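Local coordinates for protein cytosolic phospholipase A2 delta (Homo sapiens, PDB 5IZ5) that hydrolyses the sn-2 ester of glycerophospholipids in a calcium-dependent manner, with a preference for linoleic acid at that position, at residues E21-W26 and I84-K89; V159-E164 and Q614-Y619; A336-S341 and S365-T370. The protein carries 3 engineered substitutions. All coordinates share one frame; numbering follows the deposited sequence.

Contact 1 of 3, residues E21-W26 and I84-K89; sequences EASTCW and IQSQVK
Gln85 reaches across to Ser23 and carries most of the side-chain bonding between 21-26 and 84-89. Its CB starts 4.2 Å from SG of Cys25, and CG lies anti to the backbone N (chi1 174°). A bend at chi2 then brings CD round toward Ser23, where the amide is used at both ends. Its OE1 accepts from OG of Ser23 at 2.7 Å, the hydroxyl being tilted 19° from the amide carbonyl plane, and also from the backbone N of Gln87, which lies on a lone pair in that plane. The second bond ties the amide back onto the type I turn from Gln85 to Val88. At the other end NE2 donates to O of Ser23 over 3.1 Å and packs against SG of Cys25; the Ser23 oxygen sits nearly in the amide plane, whereas NE2 stands well above the Ser23 carbonyl plane. NE2 also binds Glu152, and with these partners the amide orientation is firmly set.

Within the same turn, CG of Gln87 packs against OG of Ser23 at 3.2 Å, and its NE2 makes a weak hydrogen bond to OE2 of Glu21, the two side chains crossing at about a right angle. At the opposite end the strands pair directly: Trp26 and Ile84 form an antiparallel hydrogen-bonded pair, with N of Ile84 giving to O of Trp26 at 2.7 Å and N of Trp26 to O of Ile84 at 2.8 Å. CB of Ser86 lies 4.1 Å from the centroid of the Trp26 six-membered ring, a CH-pi contact over its face, 14° off the normal.

Both segments belong to the N-terminal C2 domain, a beta-sandwich fold. Strand 21-36 pairs here with the end of strand 75-85, while backbone bonds from Glu21 and Ser23 join it to strand 152-156, whose Leu154 is touched by Ser23, Gln85 and Gln87.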
loop_
_atom_site.group_PDB
_atom_site.type_symbol
_atom_site.label_atom_id
_atom_site.label_comp_id
_atom_site.label_asym_id
_atom_site.label_seq_id
_atom_site.Cartn_x
_atom_site.Cartn_y
_atom_site.Cartn_z
ATOM N N GLU B 21 -21.599 15.234 5.581
ATOM C CA GLU B 21 -22.873 14.601 5.932
ATOM C C GLU B 21 -23.189 14.704 7.432
ATOM O O GLU B 21 -22.313 14.516 8.268
ATOM C CB GLU B 21 -22.820 13.136 5.506
ATOM C CG GLU B 21 -24.082 12.336 5.781
ATOM C CD GLU B 21 -23.974 10.895 5.314
ATOM O OE1 GLU B 21 -23.380 10.647 4.244
ATOM O OE2 GLU B 21 -24.497 10.007 6.015
ATOM N N ALA B 22 -24.442 15.023 7.754
ATOM C CA ALA B 22 -24.917 15.081 9.136
ATOM C C ALA B 22 -25.677 13.800 9.446
ATOM O O ALA B 22 -26.597 13.440 8.714
ATOM C CB ALA B 22 -25.824 16.289 9.341
ATOM N N SER B 23 -25.290 13.116 10.519
ATOM C CA SER B 23 -25.987 11.903 10.948
ATOM C C SER B 23 -26.060 11.779 12.473
ATOM O O SER B 23 -25.057 11.932 13.152
ATOM C CB SER B 23 -25.276 10.679 10.386
ATOM O OG SER B 23 -25.951 9.504 10.798
ATOM N N THR B 24 -27.243 11.473 12.999
ATOM C CA THR B 24 -27.476 11.410 14.447
ATOM C C THR B 24 -27.120 10.056 15.092
ATOM O O THR B 24 -27.345 9.001 14.497
ATOM C CB THR B 24 -28.941 11.792 14.755
ATOM O OG1 THR B 24 -29.068 12.224 16.116
ATOM C CG2 THR B 24 -29.900 10.645 14.502
ATOM N N CYS B 25 -26.577 10.102 16.313
ATOM C CA CYS B 25 -26.172 8.901 17.058
ATOM C C CYS B 25 -27.282 8.346 17.954
ATOM O O CYS B 25 -28.171 9.075 18.374
ATOM C CB CYS B 25 -24.926 9.194 17.912
ATOM S SG CYS B 25 -23.464 9.661 16.940
ATOM N N TRP B 26 -27.217 7.048 18.233
ATOM C CA TRP B 26 -28.116 6.393 19.181
ATOM C C TRP B 26 -27.337 6.012 20.431
ATOM O O TRP B 26 -26.107 5.952 20.404
ATOM C CB TRP B 26 -28.714 5.128 18.569
ATOM C CG TRP B 26 -29.522 5.375 17.306
ATOM C CD1 TRP B 26 -30.186 6.521 16.965
ATOM C CD2 TRP B 26 -29.759 4.445 16.234
ATOM N NE1 TRP B 26 -30.808 6.368 15.749
ATOM C CE2 TRP B 26 -30.565 5.104 15.278
ATOM C CE3 TRP B 26 -29.364 3.122 15.987
ATOM C CZ2 TRP B 26 -30.986 4.483 14.091
ATOM C CZ3 TRP B 26 -29.784 2.503 14.806
ATOM C CH2 TRP B 26 -30.586 3.187 13.876
ATOM N N ILE B 84 -23.610 5.231 19.592
ATOM C CA ILE B 84 -23.494 4.479 18.343
ATOM C C ILE B 84 -23.880 5.341 17.132
ATOM O O ILE B 84 -24.970 5.914 17.083
ATOM C CB ILE B 84 -24.409 3.231 18.391
ATOM C CG1 ILE B 84 -23.954 2.263 19.500
ATOM C CG2 ILE B 84 -24.470 2.526 17.038
ATOM C CD1 ILE B 84 -22.526 1.768 19.383
ATOM N N GLN B 85 -22.973 5.425 16.162
ATOM C CA GLN B 85 -23.228 6.092 14.880
ATOM C C GLN B 85 -23.743 5.057 13.885
ATOM O O GLN B 85 -23.025 4.134 13.505
ATOM C CB GLN B 85 -21.948 6.761 14.366
ATOM C CG GLN B 85 -22.012 7.382 12.981
ATOM C CD GLN B 85 -23.219 8.276 12.782
ATOM O OE1 GLN B 85 -24.161 7.909 12.087
ATOM N NE2 GLN B 85 -23.194 9.453 13.391
ATOM N N SER B 86 -24.996 5.214 13.472
ATOM C CA SER B 86 -25.660 4.243 12.593
ATOM C C SER B 86 -25.013 4.117 11.206
ATOM O O SER B 86 -25.142 3.087 10.558
ATOM C CB SER B 86 -27.142 4.609 12.426
ATOM O OG SER B 86 -27.289 5.883 11.812
ATOM N N GLN B 87 -24.320 5.160 10.760
ATOM C CA GLN B 87 -23.696 5.176 9.434
ATOM C C GLN B 87 -22.347 4.447 9.325
ATOM O O GLN B 87 -21.786 4.338 8.215
ATOM C CB GLN B 87 -23.499 6.615 8.981
ATOM C CG GLN B 87 -24.772 7.388 8.701
ATOM C CD GLN B 87 -25.734 6.645 7.791
ATOM O OE1 GLN B 87 -26.574 5.892 8.275
ATOM N NE2 GLN B 87 -25.619 6.841 6.480
ATOM N N VAL B 88 -21.809 3.958 10.443
ATOM C CA VAL B 88 -20.583 3.161 10.382
ATOM C C VAL B 88 -20.854 1.724 10.784
ATOM O O VAL B 88 -21.862 1.419 11.415
ATOM C CB VAL B 88 -19.414 3.735 11.234
ATOM C CG1 VAL B 88 -19.074 5.142 10.794
ATOM C CG2 VAL B 88 -19.708 3.702 12.725
ATOM N N LYS B 89 -19.950 0.841 10.380
ATOM C CA LYS B 89 -20.001 -0.542 10.813
ATOM C C LYS B 89 -19.486 -0.636 12.244
ATOM O O LYS B 89 -18.376 -0.206 12.547
ATOM C CB LYS B 89 -19.206 -1.450 9.885
ATOM C CG LYS B 89 -19.924 -2.747 9.567
ATOM C CD LYS B 89 -21.168 -2.558 8.706
ATOM C CE LYS B 89 -22.216 -3.634 8.946
ATOM N NZ LYS B 89 -21.731 -5.022 9.133
#

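Contact 2 of 3, residues V159-E164 and Q614-Y619; sequences VIVARE and QLHQDY
Val161 and Gln614 form an antiparallel hydrogen-bonded pair, with N of Val161 donating to O of Gln614 at 2.6 Å and N of Gln614 returning a bond to O of Val161 at 3.0 Å. One step on, N of His616 gives to O of Val159 at 2.8 Å. Around this ladder, CG2 of Val161 packs on CA and CD2 of His616, and CD1 of Ile160 meets CD1 of Leu615 at 4.0 Å.

Arg163 curls back over Gln614. Its chain is bent at chi2 (-63°), which places CD beside OE1 of Gln614, and NH1 then donates to that oxygen at 2.9 Å. OE1 lies in the guanidinium plane, at its edge, although the guanidinium and amide planes are 73° apart.

Further out, Glu152 holds NE of Arg163 in a salt bridge, and Thr57 O accepts from NE2 of Gln614, fixing which way the amide faces. The short strand 614-615, from the phospholipase catalytic region, thereby pairs antiparallel with strand 160-172 and joins a sheet shared with C2 strands.

Among its partners the buried guanidinium has a carboxylate, from Glu152 outside the two segments, and the neutral amide oxygen of Gln614. The carboxylate would offset much of the positive charge, while the amide adds a dipolar acceptor without adding charge.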
loop_
_atom_site.group_PDB
_atom_site.type_symbol
_atom_site.label_atom_id
_atom_site.label_comp_id
_atom_site.label_asym_id
_atom_site.label_seq_id
_atom_site.Cartn_x
_atom_site.Cartn_y
_atom_site.Cartn_z
ATOM N N VAL B 159 -17.545 4.211 1.716
ATOM C CA VAL B 159 -16.879 2.994 2.216
ATOM C C VAL B 159 -16.037 3.314 3.458
ATOM O O VAL B 159 -16.121 2.602 4.447
ATOM C CB VAL B 159 -16.119 2.187 1.126
ATOM C CG1 VAL B 159 -16.469 2.660 -0.274
ATOM C CG2 VAL B 159 -14.621 2.166 1.361
ATOM N N ILE B 160 -15.277 4.405 3.417
ATOM C CA ILE B 160 -14.539 4.895 4.571
ATOM C C ILE B 160 -15.272 6.097 5.146
ATOM O O ILE B 160 -15.739 6.936 4.386
ATOM C CB ILE B 160 -13.131 5.370 4.150
ATOM C CG1 ILE B 160 -12.198 4.179 3.865
ATOM C CG2 ILE B 160 -12.516 6.327 5.165
ATOM C CD1 ILE B 160 -11.958 3.241 5.028
ATOM N N VAL B 161 -15.317 6.191 6.475
ATOM C CA VAL B 161 -15.945 7.296 7.193
ATOM C C VAL B 161 -14.935 7.970 8.116
ATOM O O VAL B 161 -14.251 7.318 8.914
ATOM C CB VAL B 161 -17.109 6.820 8.087
ATOM C CG1 VAL B 161 -17.702 7.983 8.875
ATOM C CG2 VAL B 161 -18.191 6.148 7.257
ATOM N N ALA B 162 -14.864 9.289 7.999
ATOM C CA ALA B 162 -14.144 10.116 8.941
ATOM C C ALA B 162 -15.143 10.625 9.982
ATOM O O ALA B 162 -16.074 11.389 9.667
ATOM C CB ALA B 162 -13.485 11.263 8.214
ATOM N N ARG B 163 -14.963 10.176 11.221
ATOM C CA ARG B 163 -15.830 10.581 12.330
ATOM C C ARG B 163 -15.516 12.018 12.710
ATOM O O ARG B 163 -14.401 12.491 12.474
ATOM C CB ARG B 163 -15.607 9.672 13.537
ATOM C CG ARG B 163 -15.864 8.193 13.279
ATOM C CD ARG B 163 -17.314 7.926 12.918
ATOM N NE ARG B 163 -18.213 8.334 14.002
ATOM C CZ ARG B 163 -18.572 7.571 15.039
ATOM N NH1 ARG B 163 -18.128 6.321 15.158
ATOM N NH2 ARG B 163 -19.381 8.070 15.967
ATOM N N GLU B 164 -16.494 12.712 13.294
ATOM C CA GLU B 164 -16.269 14.084 13.760
ATOM C C GLU B 164 -15.186 14.076 14.835
ATOM O O GLU B 164 -15.216 13.244 15.737
ATOM C CB GLU B 164 -17.556 14.692 14.326
ATOM C CG GLU B 164 -17.436 16.178 14.628
ATOM C CD GLU B 164 -18.702 16.770 15.229
ATOM O OE1 GLU B 164 -18.585 17.753 15.985
ATOM O OE2 GLU B 164 -19.816 16.273 14.950
ATOM N N GLN B 614 -13.039 4.752 9.883
ATOM C CA GLN B 614 -13.959 3.651 10.122
ATOM C C GLN B 614 -14.729 3.263 8.863
ATOM O O GLN B 614 -14.849 4.050 7.929
ATOM C CB GLN B 614 -14.906 4.026 11.256
ATOM C CG GLN B 614 -14.171 4.569 12.485
ATOM C CD GLN B 614 -15.071 4.806 13.678
ATOM O OE1 GLN B 614 -16.293 4.846 13.546
ATOM N NE2 GLN B 614 -14.467 4.960 14.859
ATOM N N LEU B 615 -15.243 2.038 8.841
ATOM C CA LEU B 615 -15.959 1.537 7.674
ATOM C C LEU B 615 -17.409 1.987 7.701
ATOM O O LEU B 615 -18.062 1.922 8.735
ATOM C CB LEU B 615 -15.889 0.007 7.591
ATOM C CG LEU B 615 -14.565 -0.649 7.180
ATOM C CD1 LEU B 615 -14.032 -0.045 5.888
ATOM C CD2 LEU B 615 -13.518 -0.564 8.282
ATOM N N HIS B 616 -17.918 2.393 6.542
ATOM C CA HIS B 616 -19.312 2.810 6.397
ATOM C C HIS B 616 -20.222 1.599 6.604
ATOM O O HIS B 616 -19.828 0.466 6.329
ATOM C CB HIS B 616 -19.536 3.410 5.006
ATOM C CG HIS B 616 -20.790 4.213 4.883
ATOM N ND1 HIS B 616 -22.030 3.641 4.709
ATOM C CD2 HIS B 616 -20.996 5.548 4.901
ATOM C CE1 HIS B 616 -22.947 4.586 4.642
ATOM N NE2 HIS B 616 -22.344 5.753 4.747
ATOM N N GLN B 617 -21.430 1.834 7.102
ATOM C CA GLN B 617 -22.386 0.749 7.376
ATOM C C GLN B 617 -22.650 -0.138 6.157
ATOM O O GLN B 617 -22.803 -1.351 6.286
ATOM C CB GLN B 617 -23.702 1.324 7.908
ATOM C CG GLN B 617 -24.813 0.311 8.174
ATOM C CD GLN B 617 -24.435 -0.796 9.149
ATOM O OE1 GLN B 617 -24.710 -1.961 8.889
ATOM N NE2 GLN B 617 -23.822 -0.442 10.272
ATOM N N ASP B 618 -22.676 0.441 4.966
ATOM C CA ASP B 618 -22.901 -0.379 3.783
ATOM C C ASP B 618 -21.693 -0.392 2.842
ATOM O O ASP B 618 -21.839 -0.512 1.626
ATOM C CB ASP B 618 -24.246 -0.077 3.077
ATOM C CG ASP B 618 -24.648 1.369 3.149
ATOM O OD1 ASP B 618 -25.537 1.739 3.952
ATOM O OD2 ASP B 618 -24.069 2.133 2.370
ATOM N N TYR B 619 -20.496 -0.327 3.429
ATOM C CA TYR B 619 -19.243 -0.444 2.669
ATOM C C TYR B 619 -19.228 -1.669 1.733
ATOM O O TYR B 619 -18.729 -1.584 0.611
ATOM C CB TYR B 619 -18.014 -0.477 3.601
ATOM C CG TYR B 619 -17.758 -1.812 4.259
ATOM C CD1 TYR B 619 -18.536 -2.250 5.325
ATOM C CD2 TYR B 619 -16.723 -2.628 3.829
ATOM C CE1 TYR B 619 -18.294 -3.471 5.933
ATOM C CE2 TYR B 619 -16.470 -3.848 4.428
ATOM C CZ TYR B 619 -17.258 -4.266 5.479
ATOM O OH TYR B 619 -17.008 -5.477 6.080
#

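Contact 3 of 3, residues A336-S341 and S365-T370; sequences ARAMTS and SGSTWT
At the nucleophile elbow of the catalytic domain, Met339 of 336-341 meets Trp369 and Thr370 of 365-370. Ser365, the nucleophile, sits in the tight turn that leads into helix 367-375, and its OG is hydrogen-bonded to Asp651, the probable proton acceptor. Helix 335-351 begins at Gly335, which with Gly334 binds substrate.

Thr370 OG1 donates to the backbone O of Met339 at 2.9 Å, meeting it well to the side (C=O...donor angle 105°). The same hydroxyl oxygen lies 3.1 Å from CG of Met339, a close approach; chi1 (180°) puts that CG anti to the backbone N. The Met339 and Trp369 side chains cross at about a right angle. SD lies in the ring plane, at the edge, 3.8 Å from CE3 of Trp369, a Met-aromatic contact made with the rim rather than the face. CZ3 of Trp369 also comes to 3.6 Å from N of Ala336.

One face of the indole rests on its own segment, with CA of Gly366 3.8 Å above the ring plane over its centre, while NE1 bonds to Ser532. Gly366 O also touches CB of Met339. CB of Ala338 lies 3.8 Å from OG of Ser367, a hydroxyl held by Thr332 O.

Within 365-370, O of Ser365 accepts both N and OG1 of Thr368, the hydroxyl at 2.6 Å, which pins the first turn. Ser365 itself has a positive phi (51°), the strained backbone expected of a serine at an elbow. A nucleophile at the head of a helix, packed beside the helix that follows a glycine-rich loop and paired with an aspartate, is the arrangement of the patatin-like Ser-Asp hydrolases.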
loop_
_atom_site.group_PDB
_atom_site.type_symbol
_atom_site.label_atom_id
_atom_site.label_comp_id
_atom_site.label_asym_id
_atom_site.label_seq_id
_atom_site.Cartn_x
_atom_site.Cartn_y
_atom_site.Cartn_z
ATOM N N ALA B 336 16.624 -6.312 -13.275
ATOM C CA ALA B 336 17.379 -5.575 -14.298
ATOM C C ALA B 336 17.000 -5.965 -15.724
ATOM O O ALA B 336 17.188 -5.179 -16.654
ATOM C CB ALA B 336 18.875 -5.762 -14.100
ATOM N N ARG B 337 16.501 -7.188 -15.891
ATOM C CA ARG B 337 16.014 -7.661 -17.181
ATOM C C ARG B 337 14.845 -6.794 -17.625
ATOM O O ARG B 337 14.862 -6.256 -18.732
ATOM C CB ARG B 337 15.586 -9.128 -17.091
ATOM C CG ARG B 337 15.021 -9.682 -18.383
ATOM C CD ARG B 337 14.742 -11.178 -18.299
ATOM N NE ARG B 337 14.327 -11.666 -16.973
ATOM C CZ ARG B 337 13.119 -11.581 -16.422
ATOM N NH1 ARG B 337 12.125 -10.993 -17.049
ATOM N NH2 ARG B 337 12.916 -12.090 -15.209
ATOM N N ALA B 338 13.850 -6.650 -16.747
ATOM C CA ALA B 338 12.694 -5.785 -17.004
ATOM C C ALA B 338 13.141 -4.342 -17.230
ATOM O O ALA B 338 12.659 -3.685 -18.143
ATOM C CB ALA B 338 11.687 -5.852 -15.855
ATOM N N MET B 339 14.058 -3.855 -16.398
ATOM C CA MET B 339 14.537 -2.478 -16.511
ATOM C C MET B 339 15.144 -2.223 -17.895
ATOM O O MET B 339 14.799 -1.248 -18.564
ATOM C CB MET B 339 15.576 -2.171 -15.430
ATOM C CG MET B 339 16.125 -0.754 -15.485
ATOM S SD MET B 339 17.509 -0.439 -14.384
ATOM C CE MET B 339 18.816 -1.409 -15.157
ATOM N N THR B 340 16.051 -3.105 -18.306
ATOM C CA THR B 340 16.763 -2.974 -19.583
ATOM C C THR B 340 15.803 -3.043 -20.767
ATOM O O THR B 340 15.795 -2.163 -21.626
ATOM C CB THR B 340 17.841 -4.066 -19.724
ATOM O OG1 THR B 340 18.808 -3.902 -18.684
ATOM C CG2 THR B 340 18.550 -3.997 -21.085
ATOM N N SER B 341 14.984 -4.084 -20.789
ATOM C CA SER B 341 14.071 -4.312 -21.890
ATOM C C SER B 341 13.062 -3.170 -22.055
ATOM O O SER B 341 12.735 -2.787 -23.183
ATOM C CB SER B 341 13.341 -5.633 -21.686
ATOM O OG SER B 341 12.463 -5.895 -22.767
ATOM N N SER B 365 7.964 -3.669 -9.671
ATOM C CA SER B 365 9.282 -4.279 -9.478
ATOM C C SER B 365 10.387 -3.596 -10.321
ATOM O O SER B 365 10.459 -2.370 -10.301
ATOM C CB SER B 365 9.208 -5.785 -9.705
ATOM O OG SER B 365 10.134 -6.435 -8.826
ATOM N N GLY B 366 11.231 -4.350 -11.043
ATOM C CA GLY B 366 12.334 -3.779 -11.840
ATOM C C GLY B 366 11.957 -2.729 -12.873
ATOM O O GLY B 366 12.782 -1.875 -13.222
ATOM N N SER B 367 10.728 -2.792 -13.378
ATOM C CA SER B 367 10.231 -1.773 -14.310
ATOM C C SER B 367 10.186 -0.379 -13.687
ATOM O O SER B 367 10.381 0.615 -14.399
ATOM C CB SER B 367 8.836 -2.131 -14.818
ATOM O OG SER B 367 8.915 -3.189 -15.747
ATOM N N THR B 368 9.951 -0.311 -12.370
ATOM C CA THR B 368 9.896 0.973 -11.660
ATOM C C THR B 368 11.246 1.675 -11.635
ATOM O O THR B 368 11.299 2.894 -11.459
ATOM C CB THR B 368 9.399 0.846 -10.193
ATOM O OG1 THR B 368 10.339 0.099 -9.411
ATOM C CG2 THR B 368 8.025 0.189 -10.124
ATOM N N TRP B 369 12.334 0.921 -11.800
ATOM C CA TRP B 369 13.669 1.518 -11.828
ATOM C C TRP B 369 13.844 2.371 -13.077
ATOM O O TRP B 369 14.416 3.461 -13.016
ATOM C CB TRP B 369 14.776 0.456 -11.786
ATOM C CG TRP B 369 14.664 -0.527 -10.652
ATOM C CD1 TRP B 369 13.882 -0.420 -9.537
ATOM C CD2 TRP B 369 15.384 -1.755 -10.521
ATOM N NE1 TRP B 369 14.045 -1.522 -8.733
ATOM C CE2 TRP B 369 14.970 -2.353 -9.310
ATOM C CE3 TRP B 369 16.335 -2.418 -11.322
ATOM C CZ2 TRP B 369 15.476 -3.578 -8.872
ATOM C CZ3 TRP B 369 16.835 -3.639 -10.889
ATOM C CH2 TRP B 369 16.404 -4.208 -9.673
ATOM N N THR B 370 13.370 1.856 -14.210
ATOM C CA THR B 370 13.393 2.597 -15.467
ATOM C C THR B 370 12.547 3.855 -15.323
ATOM O O THR B 370 12.994 4.961 -15.650
ATOM C CB THR B 370 12.828 1.749 -16.620
ATOM O OG1 THR B 370 13.524 0.502 -16.682
ATOM C CG2 THR B 370 12.974 2.466 -17.964
#

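Overall arrangement
From the N terminus, contact 1 closes first, bringing the start of strand 21-36 to the end of strand 75-85 within the C2 domain. Contact 2 opens later and closes a far larger loop, joining strand 160-172 to the short strand 614-615 of the catalytic region. Contact 3 is nested inside that loop, fastening two helices at the active site. Contacts 1 and 2 reach the same antiparallel sheet and touch, their centres 9 Å apart: Lys89 N lies 2.7 Å from Leu615 O, a probable hydrogen bond. Contact 2 and such bonds between 84-89 and 614-619 join the catalytic polypeptide to the C2 region, whereas contact 3 lies about 39 Å from contact 2, centre to centre, across the chain's centre.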